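Local coordinates for putative uncharacterized protein (Mycobacterium avium, PDB 2Z6V), which is probably a sulfotransferase, expected to move a sulfuryl group from the donor PAPS to an acceptor that is not established, at residues Glu190-His195 / Gly201-Ser206; Asp342-Met347 / Ala364-Trp369; Ser281-Trp286 / Asp386-Thr391; His91-Asp96 / His142-Ala147. All blocks are in the same frame, centred on the assembly; numbering follows the deposited sequence.

Contact 1. Residues Glu190-His195 / Gly201-Ser206; sequences EDMFIH and GLSWDS. With PLM (palmitic acid), chain C.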
# COMPACT_ATOMS: atom_id res chain seq x y z
N GLU A 190 -2.15 1.72 3.26
CA GLU A 190 -0.80 1.72 2.69
C GLU A 190 -0.42 3.03 2.01
O GLU A 190 -1.28 3.78 1.55
CB GLU A 190 -0.63 0.59 1.68
CG GLU A 190 -0.40 -0.74 2.31
CD GLU A 190 -1.65 -1.57 2.36
OE1 GLU A 190 -2.74 -1.02 2.66
OE2 GLU A 190 -1.53 -2.79 2.10
N ASP A 191 0.89 3.29 1.94
CA ASP A 191 1.38 4.49 1.30
C ASP A 191 1.10 4.38 -0.19
O ASP A 191 1.27 5.34 -0.94
CB ASP A 191 2.88 4.66 1.54
CG ASP A 191 3.22 4.80 3.02
OD1 ASP A 191 2.41 5.38 3.76
OD2 ASP A 191 4.31 4.33 3.43
N MET A 192 0.66 3.19 -0.60
CA MET A 192 0.34 2.93 -1.99
C MET A 192 -0.67 3.94 -2.50
O MET A 192 -0.60 4.39 -3.64
CB MET A 192 -0.23 1.52 -2.14
CG MET A 192 -0.57 1.11 -3.56
SD MET A 192 0.84 1.24 -4.69
CE MET A 192 1.73 -0.21 -4.34
N PHE A 193 -1.60 4.33 -1.63
CA PHE A 193 -2.63 5.28 -2.01
C PHE A 193 -2.21 6.74 -2.00
O PHE A 193 -3.04 7.63 -2.17
CB PHE A 193 -3.88 5.04 -1.18
CG PHE A 193 -4.34 3.62 -1.27
CD1 PHE A 193 -4.77 3.11 -2.49
CD2 PHE A 193 -4.22 2.77 -0.17
CE1 PHE A 193 -5.05 1.75 -2.62
CE2 PHE A 193 -4.50 1.41 -0.30
CZ PHE A 193 -4.92 0.90 -1.53
N ILE A 194 -0.92 6.97 -1.77
CA ILE A 194 -0.34 8.31 -1.85
C ILE A 194 0.45 8.20 -3.15
O ILE A 194 0.34 9.04 -4.04
CB ILE A 194 0.63 8.62 -0.70
CG1 ILE A 194 -0.14 9.14 0.52
CG2 ILE A 194 1.64 9.69 -1.14
CD1 ILE A 194 0.74 9.37 1.71
N HIS A 195 1.22 7.11 -3.24
CA HIS A 195 2.05 6.82 -4.40
C HIS A 195 1.31 6.74 -5.74
O HIS A 195 1.78 7.25 -6.75
CB HIS A 195 2.82 5.51 -4.18
CG HIS A 195 3.94 5.62 -3.18
ND1 HIS A 195 5.00 4.74 -3.16
CD2 HIS A 195 4.15 6.48 -2.16
CE1 HIS A 195 5.82 5.06 -2.17
NE2 HIS A 195 5.32 6.11 -1.55
N GLY A 201 3.01 3.32 -8.66
CA GLY A 201 2.61 2.46 -7.56
C GLY A 201 2.19 1.12 -8.14
O GLY A 201 1.48 1.04 -9.15
N LEU A 202 2.63 0.05 -7.49
CA LEU A 202 2.33 -1.28 -7.96
C LEU A 202 0.84 -1.63 -8.01
O LEU A 202 0.46 -2.59 -8.67
CB LEU A 202 3.08 -2.29 -7.08
CG LEU A 202 3.12 -3.76 -7.49
CD1 LEU A 202 3.69 -3.90 -8.90
CD2 LEU A 202 3.97 -4.52 -6.47
N SER A 203 -0.01 -0.86 -7.34
CA SER A 203 -1.44 -1.17 -7.35
C SER A 203 -2.07 -1.03 -8.72
O SER A 203 -3.01 -1.77 -9.05
CB SER A 203 -2.20 -0.30 -6.35
OG SER A 203 -2.17 1.06 -6.71
N TRP A 204 -1.58 -0.09 -9.52
CA TRP A 204 -2.13 0.11 -10.86
C TRP A 204 -2.00 -1.14 -11.73
O TRP A 204 -2.87 -1.43 -12.56
CB TRP A 204 -1.43 1.27 -11.55
CG TRP A 204 -1.84 2.60 -11.02
CD1 TRP A 204 -1.04 3.54 -10.43
CD2 TRP A 204 -3.16 3.15 -11.02
NE1 TRP A 204 -1.78 4.64 -10.06
CE2 TRP A 204 -3.09 4.43 -10.41
CE3 TRP A 204 -4.40 2.69 -11.48
CZ2 TRP A 204 -4.21 5.25 -10.25
CZ3 TRP A 204 -5.52 3.51 -11.31
CH2 TRP A 204 -5.42 4.77 -10.70
N ASP A 205 -0.92 -1.90 -11.53
CA ASP A 205 -0.68 -3.10 -12.32
C ASP A 205 -1.71 -4.20 -12.11
O ASP A 205 -1.90 -5.04 -12.98
CB ASP A 205 0.71 -3.68 -12.02
CG ASP A 205 1.02 -4.90 -12.86
OD1 ASP A 205 1.22 -4.74 -14.09
OD2 ASP A 205 1.04 -6.02 -12.31
N SER A 206 -2.37 -4.20 -10.96
CA SER A 206 -3.37 -5.23 -10.71
C SER A 206 -4.65 -4.91 -11.48
O SER A 206 -5.55 -5.74 -11.56
CB SER A 206 -3.65 -5.37 -9.21
OG SER A 206 -4.11 -4.16 -8.67
C1 PLM C . -0.15 -5.55 -8.82
O1 PLM C . 0.46 -6.07 -9.78
O2 PLM C . -0.84 -4.51 -8.86
C2 PLM C . -0.07 -6.26 -7.46
C3 PLM C . 1.38 -6.59 -7.10
C4 PLM C . 1.52 -7.17 -5.69
C5 PLM C . 1.03 -6.19 -4.63
C6 PLM C . -0.49 -6.21 -4.49
C7 PLM C . -0.97 -5.02 -3.66
C8 PLM C . -0.86 -3.72 -4.46
C9 PLM C . -0.36 -2.59 -3.57
CA PLM C . -1.20 -2.47 -2.30
CB PLM C . -0.45 -1.71 -1.20
CC PLM C . 0.90 -2.38 -0.94
CD PLM C . 1.93 -1.98 -1.99
CE PLM C . 3.09 -2.98 -2.09
CF PLM C . 2.57 -4.33 -2.59
CG PLM C . 3.71 -5.32 -2.84
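M192 meets G201, L202 and S203 across this contact, and the flat rings beside it turn outward. The rings of H195 and W204 find their partners outside the two segments: H195 meets Y227 edge to face, and W204 lies against F199 with the planes about 20° apart. The N-H of S203 is directed at M192 SD, 3.5 Å from N to SD at 154°, a weak hydrogen bond. M192 CG stands anti to the backbone N (chi1 -178°). The chain then bends at both later torsions, which brings sulfur and methyl up to the turn. M192 SD lies 3.6 Å from G201 CA. G201 has no CB, and one there would clash with the sulfur. The methyl of M192 lies near L202 CB, though its place is less sure, while M192 CG lies alongside S203 CB at 3.5 Å. The turn braces itself from within. S206 OG donates to S203 O over 2.7 Å, and S206 N donates to the same oxygen.

The bound palmitic acid runs past both segments. L202 CG packs on its C3, and E190 CG lies 3.6 Å from its atom CB. Its carboxyl group lies by D205 and S206, with Q311 NE2 as a hydrogen-bonding partner. The contact thus lines the buried pocket that holds the palmitic acid, which may lie near the acceptor site. Helix 224-238 lies against the 190-195 side through D191, I194 and H195. Helices 212-219 and 301-326 flank L202 and D205, and the backbone of D191 bonds to K248 at the end of strand 244-248.

Contact 2. Residues Asp342-Met347 / Ala364-Trp369; sequences DPMDVM and ARMRNW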
# COMPACT_ATOMS: atom_id res chain seq x y z
N ASP A 342 1.97 -14.48 19.67
CA ASP A 342 2.07 -13.48 20.73
C ASP A 342 2.46 -12.10 20.21
O ASP A 342 3.63 -11.71 20.25
CB ASP A 342 3.06 -13.96 21.79
CG ASP A 342 3.04 -13.11 23.04
OD1 ASP A 342 2.09 -12.30 23.20
OD2 ASP A 342 3.96 -13.26 23.87
N PRO A 343 1.48 -11.34 19.71
CA PRO A 343 1.71 -10.00 19.18
C PRO A 343 2.22 -8.99 20.21
O PRO A 343 3.08 -8.17 19.89
CB PRO A 343 0.34 -9.62 18.61
CG PRO A 343 -0.61 -10.36 19.51
CD PRO A 343 0.05 -11.70 19.61
N MET A 344 1.69 -9.05 21.43
CA MET A 344 2.13 -8.12 22.47
C MET A 344 3.62 -8.24 22.73
O MET A 344 4.28 -7.26 23.06
CB MET A 344 1.35 -8.34 23.77
CG MET A 344 -0.03 -7.72 23.76
SD MET A 344 -0.01 -6.02 23.14
CE MET A 344 0.50 -5.10 24.60
N ASP A 345 4.15 -9.45 22.59
CA ASP A 345 5.58 -9.65 22.80
C ASP A 345 6.35 -8.92 21.71
O ASP A 345 7.35 -8.24 21.99
CB ASP A 345 5.95 -11.13 22.75
CG ASP A 345 7.45 -11.35 22.91
OD1 ASP A 345 8.02 -10.86 23.90
OD2 ASP A 345 8.05 -12.01 22.03
N VAL A 346 5.89 -9.05 20.47
CA VAL A 346 6.54 -8.38 19.35
C VAL A 346 6.54 -6.86 19.56
O VAL A 346 7.55 -6.21 19.30
CB VAL A 346 5.83 -8.68 18.02
CG1 VAL A 346 6.48 -7.89 16.90
CG2 VAL A 346 5.91 -10.17 17.71
N MET A 347 5.43 -6.31 20.03
CA MET A 347 5.33 -4.88 20.24
C MET A 347 6.37 -4.35 21.22
O MET A 347 7.05 -3.36 20.94
CB MET A 347 3.92 -4.51 20.72
CG MET A 347 2.79 -4.93 19.76
SD MET A 347 3.03 -4.41 18.02
CE MET A 347 2.97 -2.63 18.16
N ALA A 364 -2.41 -1.01 27.23
CA ALA A 364 -3.78 -1.38 27.52
C ALA A 364 -4.65 -1.28 26.26
O ALA A 364 -5.50 -2.15 26.01
CB ALA A 364 -4.34 -0.49 28.62
N ARG A 365 -4.44 -0.22 25.48
CA ARG A 365 -5.19 -0.01 24.24
C ARG A 365 -4.88 -1.13 23.27
O ARG A 365 -5.76 -1.62 22.56
CB ARG A 365 -4.84 1.34 23.60
CG ARG A 365 -5.11 2.53 24.49
CD ARG A 365 -4.87 3.84 23.77
NE ARG A 365 -5.05 5.00 24.65
CZ ARG A 365 -4.13 5.46 25.49
NH1 ARG A 365 -2.94 4.87 25.58
NH2 ARG A 365 -4.39 6.53 26.25
N MET A 366 -3.61 -1.54 23.23
CA MET A 366 -3.21 -2.62 22.35
C MET A 366 -3.89 -3.92 22.75
O MET A 366 -4.34 -4.68 21.89
CB MET A 366 -1.69 -2.80 22.38
CG MET A 366 -0.92 -1.57 21.99
SD MET A 366 0.79 -1.97 21.69
CE MET A 366 1.34 -0.55 20.76
N ARG A 367 -3.96 -4.17 24.05
CA ARG A 367 -4.59 -5.38 24.58
C ARG A 367 -6.09 -5.34 24.34
O ARG A 367 -6.70 -6.35 24.00
CB ARG A 367 -4.31 -5.50 26.07
CG ARG A 367 -3.05 -6.28 26.39
CD ARG A 367 -2.58 -5.99 27.79
NE ARG A 367 -1.50 -6.89 28.19
CZ ARG A 367 -0.66 -6.64 29.20
NH1 ARG A 367 -0.78 -5.51 29.89
NH2 ARG A 367 0.28 -7.53 29.52
N ASN A 368 -6.67 -4.16 24.51
CA ASN A 368 -8.10 -4.00 24.29
C ASN A 368 -8.43 -4.25 22.82
O ASN A 368 -9.49 -4.80 22.51
CB ASN A 368 -8.54 -2.59 24.67
CG ASN A 368 -9.91 -2.25 24.11
OD1 ASN A 368 -10.89 -2.95 24.37
ND2 ASN A 368 -9.97 -1.18 23.33
N TRP A 369 -7.53 -3.85 21.93
CA TRP A 369 -7.75 -4.04 20.51
C TRP A 369 -7.71 -5.53 20.16
O TRP A 369 -8.60 -6.03 19.49
CB TRP A 369 -6.69 -3.30 19.68
CG TRP A 369 -7.05 -3.23 18.22
CD1 TRP A 369 -7.84 -2.30 17.61
CD2 TRP A 369 -6.73 -4.20 17.22
NE1 TRP A 369 -8.04 -2.63 16.29
CE2 TRP A 369 -7.37 -3.80 16.02
CE3 TRP A 369 -5.97 -5.38 17.21
CZ2 TRP A 369 -7.28 -4.52 14.84
CZ3 TRP A 369 -5.87 -6.11 16.03
CH2 TRP A 369 -6.52 -5.67 14.85
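M344 and M347 meet M366 in a cluster of three methionines that joins the arms of a helical hairpin. Helices 343-353 and 360-371 follow each other in the chain and run nearly antiparallel. The axes of the two short segments make 153° and approach to 11.1 Å. That spacing is wide, and long flexible side chains bridge it.

The tight part is the buried thioether cluster. The bends at both later torsions of M344 turn its sulfur to the base of M366, with M344 SD 3.7 Å from M366 CB. M347 is bent in the same sense. M366 instead stays extended beyond CG (chi2 -167°), which carries its methyl across to M347; the two chains cross obliquely. Further in, M347 reaches I122, L125 and L126 of helix 120-126, and M366 also touches L125. The hairpin is thereby packed against the helix that follows the first central strand.

The solvent side is looser. R367 is exposed, and its aliphatic part crosses M344 at about a right angle. Its guanidinium makes a long, weak ion pair with E363. R348 NH2, a like charge, lies close to R367 NH2. M344 also touches E363 and L370 of helix 360-371. The outer and inner margins differ in detail: M344 CE lies 4.1 Å from R367 CG, whereas M347 CE and M366 CE meet at 3.7 Å.

Contact 3. Residues Ser281-Trp286 / Asp386-Thr391; sequences SLCNLW and DEYGLT. With PLM (palmitic acid), chain C.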
# COMPACT_ATOMS: atom_id res chain seq x y z
N SER A 281 -0.98 -16.46 -2.43
CA SER A 281 -1.95 -15.53 -1.89
C SER A 281 -1.96 -14.28 -2.76
O SER A 281 -3.01 -13.66 -2.93
CB SER A 281 -1.59 -15.18 -0.44
OG SER A 281 -2.55 -14.30 0.12
N LEU A 282 -0.80 -13.92 -3.31
CA LEU A 282 -0.72 -12.74 -4.17
C LEU A 282 -1.54 -12.96 -5.42
O LEU A 282 -2.34 -12.11 -5.80
CB LEU A 282 0.73 -12.42 -4.56
CG LEU A 282 0.85 -11.19 -5.48
CD1 LEU A 282 0.21 -9.99 -4.80
CD2 LEU A 282 2.30 -10.89 -5.81
N CYS A 283 -1.34 -14.11 -6.06
CA CYS A 283 -2.07 -14.47 -7.28
C CYS A 283 -3.57 -14.47 -7.04
O CYS A 283 -4.36 -14.09 -7.92
CB CYS A 283 -1.66 -15.86 -7.76
SG CYS A 283 0.03 -16.00 -8.35
N ASN A 284 -3.97 -14.91 -5.86
CA ASN A 284 -5.37 -14.97 -5.52
C ASN A 284 -5.91 -13.55 -5.31
O ASN A 284 -7.03 -13.23 -5.72
CB ASN A 284 -5.56 -15.82 -4.26
CG ASN A 284 -7.01 -15.98 -3.87
OD1 ASN A 284 -7.84 -16.38 -4.69
ND2 ASN A 284 -7.34 -15.66 -2.62
N LEU A 285 -5.09 -12.70 -4.69
CA LEU A 285 -5.49 -11.33 -4.42
C LEU A 285 -5.87 -10.61 -5.71
O LEU A 285 -6.81 -9.81 -5.73
CB LEU A 285 -4.35 -10.56 -3.74
CG LEU A 285 -4.65 -9.13 -3.28
CD1 LEU A 285 -5.69 -9.17 -2.18
CD2 LEU A 285 -3.39 -8.44 -2.79
N TRP A 286 -5.14 -10.92 -6.78
CA TRP A 286 -5.36 -10.28 -8.07
C TRP A 286 -6.69 -10.59 -8.74
O TRP A 286 -7.14 -9.86 -9.62
CB TRP A 286 -4.24 -10.66 -9.05
CG TRP A 286 -2.91 -10.08 -8.73
CD1 TRP A 286 -2.64 -8.99 -7.95
CD2 TRP A 286 -1.65 -10.53 -9.24
NE1 TRP A 286 -1.29 -8.73 -7.94
CE2 TRP A 286 -0.66 -9.66 -8.73
CE3 TRP A 286 -1.26 -11.58 -10.07
CZ2 TRP A 286 0.69 -9.81 -9.03
CZ3 TRP A 286 0.09 -11.73 -10.38
CH2 TRP A 286 1.04 -10.85 -9.86
N ASP A 386 -0.78 -24.53 -7.92
CA ASP A 386 -1.22 -25.25 -9.12
C ASP A 386 -2.18 -24.37 -9.88
O ASP A 386 -2.09 -24.22 -11.10
CB ASP A 386 -1.95 -26.53 -8.73
CG ASP A 386 -1.06 -27.53 -8.08
OD1 ASP A 386 -1.51 -28.16 -7.09
OD2 ASP A 386 0.08 -27.69 -8.55
N GLU A 387 -3.11 -23.80 -9.13
CA GLU A 387 -4.13 -22.94 -9.68
C GLU A 387 -3.51 -21.82 -10.51
O GLU A 387 -4.18 -21.21 -11.34
CB GLU A 387 -4.96 -22.37 -8.52
CG GLU A 387 -6.14 -21.51 -8.92
CD GLU A 387 -6.96 -21.09 -7.72
OE1 GLU A 387 -7.84 -20.22 -7.88
OE2 GLU A 387 -6.75 -21.64 -6.63
N TYR A 388 -2.21 -21.57 -10.30
CA TYR A 388 -1.51 -20.50 -11.02
C TYR A 388 -0.27 -20.97 -11.77
O TYR A 388 0.56 -20.16 -12.18
CB TYR A 388 -1.16 -19.39 -10.04
CG TYR A 388 -2.36 -18.88 -9.31
CD1 TYR A 388 -3.30 -18.07 -9.95
CD2 TYR A 388 -2.61 -19.26 -7.99
CE1 TYR A 388 -4.46 -17.65 -9.30
CE2 TYR A 388 -3.77 -18.85 -7.33
CZ TYR A 388 -4.69 -18.04 -8.00
OH TYR A 388 -5.84 -17.64 -7.35
N GLY A 389 -0.13 -22.28 -11.93
CA GLY A 389 1.00 -22.83 -12.65
C GLY A 389 2.34 -22.78 -11.93
O GLY A 389 3.38 -22.63 -12.57
N LEU A 390 2.32 -22.93 -10.61
CA LEU A 390 3.55 -22.90 -9.85
C LEU A 390 3.73 -24.13 -8.96
O LEU A 390 2.80 -24.91 -8.75
CB LEU A 390 3.61 -21.64 -8.97
CG LEU A 390 3.61 -20.28 -9.66
CD1 LEU A 390 3.50 -19.18 -8.61
CD2 LEU A 390 4.88 -20.12 -10.47
N THR A 391 4.94 -24.28 -8.44
CA THR A 391 5.28 -25.39 -7.57
C THR A 391 6.31 -24.85 -6.60
O THR A 391 7.02 -23.89 -6.93
CB THR A 391 5.89 -26.57 -8.36
OG1 THR A 391 7.06 -26.13 -9.05
CG2 THR A 391 4.88 -27.10 -9.37
C1 PLM C . -0.15 -5.55 -8.82
O1 PLM C . 0.46 -6.07 -9.78
O2 PLM C . -0.84 -4.51 -8.86
C2 PLM C . -0.07 -6.26 -7.46
C3 PLM C . 1.38 -6.59 -7.10
C4 PLM C . 1.52 -7.17 -5.69
C5 PLM C . 1.03 -6.19 -4.63
C6 PLM C . -0.49 -6.21 -4.49
C7 PLM C . -0.97 -5.02 -3.66
C8 PLM C . -0.86 -3.72 -4.46
C9 PLM C . -0.36 -2.59 -3.57
CA PLM C . -1.20 -2.47 -2.30
CB PLM C . -0.45 -1.71 -1.20
CC PLM C . 0.90 -2.38 -0.94
CD PLM C . 1.93 -1.98 -1.99
CE PLM C . 3.09 -2.98 -2.09
CF PLM C . 2.57 -4.33 -2.59
CG PLM C . 3.71 -5.32 -2.84
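C283 and N284 of helix 275-285 meet Y388, in the loop before the last helix. Just ahead of them, S281 points away from this loop, and its OG is hydrogen-bonded to R116 NE. L282 lies on the ligand side, where its CD1 packs near C4 of the bound palmitic acid.

C283 is the centre of the contact. Its CB sits squarely over one face of the Y388 ring, 3.3 Å from CB to the ring centroid and 6° off the normal, a CH-pi contact. C283 SG stands anti to the carbonyl carbon (chi1 -68°), which swings it toward the CG and CB end of the tyrosine. It approaches the ring obliquely, 4.3 Å from SG to the centroid, as a sulfur-aromatic contact. E387 CG lies over the opposite face, nearer the rim, so the ring is held between two aliphatic groups.

N284 lies by the phenol end. Its CA is 3.3 Å from Y388 OH, and its amide plane is turned 54° from the ring. The hydroxyl bonds to R287 NE, and the same guanidinium makes a salt bridge with E387 OE1. L285 and W286 turn back to the ligand. L285 CD2 is 4.0 Å from C6 of the palmitic acid, and W286 presents its ring edge to the lipid, with CZ2 3.8 Å from C3.

Helix 275-285 is thus set between pocket and outer loop. Helix 301-326 adjoins both sides, with A308 against C283, M304 and Q311 against W286, and Q301 against Y388. On the far side of the loop, T391 caps helix 392-405.

Contact 4. Residues His91-Asp96 / His142-Ala147; sequences HAYIQD and HPIPPA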
# COMPACT_ATOMS: atom_id res chain seq x y z
N HIS A 91 -1.10 20.09 -4.00
CA HIS A 91 -0.20 21.12 -4.50
C HIS A 91 -0.74 22.51 -4.23
O HIS A 91 0.02 23.41 -3.86
CB HIS A 91 0.04 20.95 -6.00
CG HIS A 91 0.89 22.02 -6.59
ND1 HIS A 91 0.37 23.13 -7.22
CD2 HIS A 91 2.23 22.21 -6.54
CE1 HIS A 91 1.35 23.95 -7.54
NE2 HIS A 91 2.49 23.42 -7.14
N ALA A 92 -2.04 22.69 -4.40
CA ALA A 92 -2.65 24.00 -4.16
C ALA A 92 -2.51 24.36 -2.69
O ALA A 92 -2.23 25.51 -2.34
CB ALA A 92 -4.13 23.98 -4.56
N TYR A 93 -2.70 23.36 -1.83
CA TYR A 93 -2.60 23.57 -0.39
C TYR A 93 -1.18 23.97 0.02
O TYR A 93 -0.99 24.94 0.76
CB TYR A 93 -3.01 22.32 0.37
CG TYR A 93 -3.22 22.57 1.84
CD1 TYR A 93 -4.37 23.22 2.30
CD2 TYR A 93 -2.24 22.22 2.77
CE1 TYR A 93 -4.55 23.50 3.65
CE2 TYR A 93 -2.41 22.50 4.13
CZ TYR A 93 -3.56 23.14 4.56
OH TYR A 93 -3.74 23.41 5.90
N ILE A 94 -0.19 23.22 -0.44
CA ILE A 94 1.19 23.52 -0.09
C ILE A 94 1.57 24.93 -0.52
O ILE A 94 2.24 25.65 0.23
CB ILE A 94 2.17 22.49 -0.69
CG1 ILE A 94 1.94 21.13 -0.03
CG2 ILE A 94 3.60 22.94 -0.46
CD1 ILE A 94 2.83 20.03 -0.57
N GLN A 95 1.15 25.34 -1.72
CA GLN A 95 1.45 26.68 -2.19
C GLN A 95 0.90 27.71 -1.19
O GLN A 95 1.56 28.70 -0.90
CB GLN A 95 0.85 26.94 -3.57
CG GLN A 95 1.51 26.16 -4.70
CD GLN A 95 3.04 26.21 -4.65
OE1 GLN A 95 3.66 25.49 -3.86
NE2 GLN A 95 3.64 27.07 -5.47
N ASP A 96 -0.30 27.46 -0.65
CA ASP A 96 -0.89 28.38 0.32
C ASP A 96 -0.31 28.21 1.73
O ASP A 96 -0.57 29.03 2.60
CB ASP A 96 -2.41 28.22 0.42
CG ASP A 96 -3.14 28.71 -0.81
OD1 ASP A 96 -2.69 29.70 -1.43
OD2 ASP A 96 -4.19 28.12 -1.14
N HIS A 142 -9.68 12.13 0.53
CA HIS A 142 -9.88 13.58 0.66
C HIS A 142 -8.85 14.17 1.61
O HIS A 142 -9.18 14.55 2.74
CB HIS A 142 -11.28 13.87 1.18
CG HIS A 142 -12.37 13.35 0.30
ND1 HIS A 142 -12.39 13.56 -1.06
CD2 HIS A 142 -13.49 12.64 0.58
CE1 HIS A 142 -13.47 13.01 -1.58
NE2 HIS A 142 -14.15 12.44 -0.60
N PRO A 143 -7.58 14.29 1.17
CA PRO A 143 -6.49 14.84 1.99
C PRO A 143 -6.59 16.30 2.42
O PRO A 143 -6.26 16.64 3.56
CB PRO A 143 -5.25 14.57 1.14
CG PRO A 143 -5.78 14.74 -0.25
CD PRO A 143 -7.10 13.99 -0.19
N ILE A 144 -7.04 17.16 1.51
CA ILE A 144 -7.13 18.59 1.75
C ILE A 144 -8.54 19.07 2.10
O ILE A 144 -9.49 18.76 1.39
CB ILE A 144 -6.63 19.37 0.50
CG1 ILE A 144 -5.20 18.93 0.17
CG2 ILE A 144 -6.70 20.87 0.72
CD1 ILE A 144 -4.24 19.00 1.35
N PRO A 145 -8.68 19.86 3.18
CA PRO A 145 -7.66 20.35 4.13
C PRO A 145 -7.43 19.32 5.24
O PRO A 145 -8.35 18.58 5.59
CB PRO A 145 -8.28 21.65 4.69
CG PRO A 145 -9.48 21.92 3.80
CD PRO A 145 -9.96 20.56 3.41
N PRO A 146 -6.22 19.27 5.82
CA PRO A 146 -5.95 18.29 6.88
C PRO A 146 -6.75 18.53 8.16
O PRO A 146 -7.12 19.66 8.48
CB PRO A 146 -4.44 18.42 7.08
CG PRO A 146 -4.22 19.90 6.86
CD PRO A 146 -5.10 20.21 5.65
N ALA A 147 -7.02 17.45 8.89
CA ALA A 147 -7.79 17.54 10.12
C ALA A 147 -6.91 17.53 11.37
O ALA A 147 -5.75 17.12 11.34
CB ALA A 147 -8.79 16.38 10.20
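P145, which touches Y93 across this contact, has its carbonyl oxygen held by a hydrogen bond from R157 NH1. That bond ties the loop 142-147 to helix 156-166. The peptide before P145 is cis, which puts a sharp bend between I144 and the two prolines.

Within 91-96, Y93 alone carries the contact with the loop. Its CG is anti to the backbone N (chi1 -167°), which extends the ring from the last turns of the helix along the loop. I144 comes to the near end of the ring with two branches. I144 CG2 lies 3.7 Å from Y93 CD1, and I144 CD1 lies 3.7 Å from Y93 CG. P145 CB is farther, 4.3 Å from Y93 CE1. P146 meets the phenol end from the opposite direction, with its CD 3.5 Å from Y93 CZ. All three approaches to the ring are oblique.

V236 of helix 224-238 touches both Y93 and I144, so that helix lies beside the joint. H97 adds a second ring, its plane about 35° from that of Y93. P143 packs back on R86 and V90 of the long helix.

The contact lies at the surface, and carbon meets carbon or the phenol oxygen throughout. Between the two segments, then, shape and apolar contact join the helix end to the loop after strand 132-134. Hydrogen bonds to the loop come from outside, from R157 to P145 O and from T240 to A147 O.

In the fold
Contacts 1 and 3 are neighbours round the bound palmitic acid. Their centres lie 20 Å apart, yet S206 CB of the first and W286 CD1 of the second are 4.0 Å apart, and both contacts touch the lipid. Together they line a pocket that may overlap the acceptor site. Contact 4 lies beyond contact 1, about 7 Å away at the nearest atoms, and about 22 Å at the nearest atoms from contact 3, on the opposite side of the chain's centre. Contact 2 stands apart, its nearest atoms about 13 Å from contact 1 and about 17 Å from contact 3. In sequence it is nested inside the long loop that contact 3 closes.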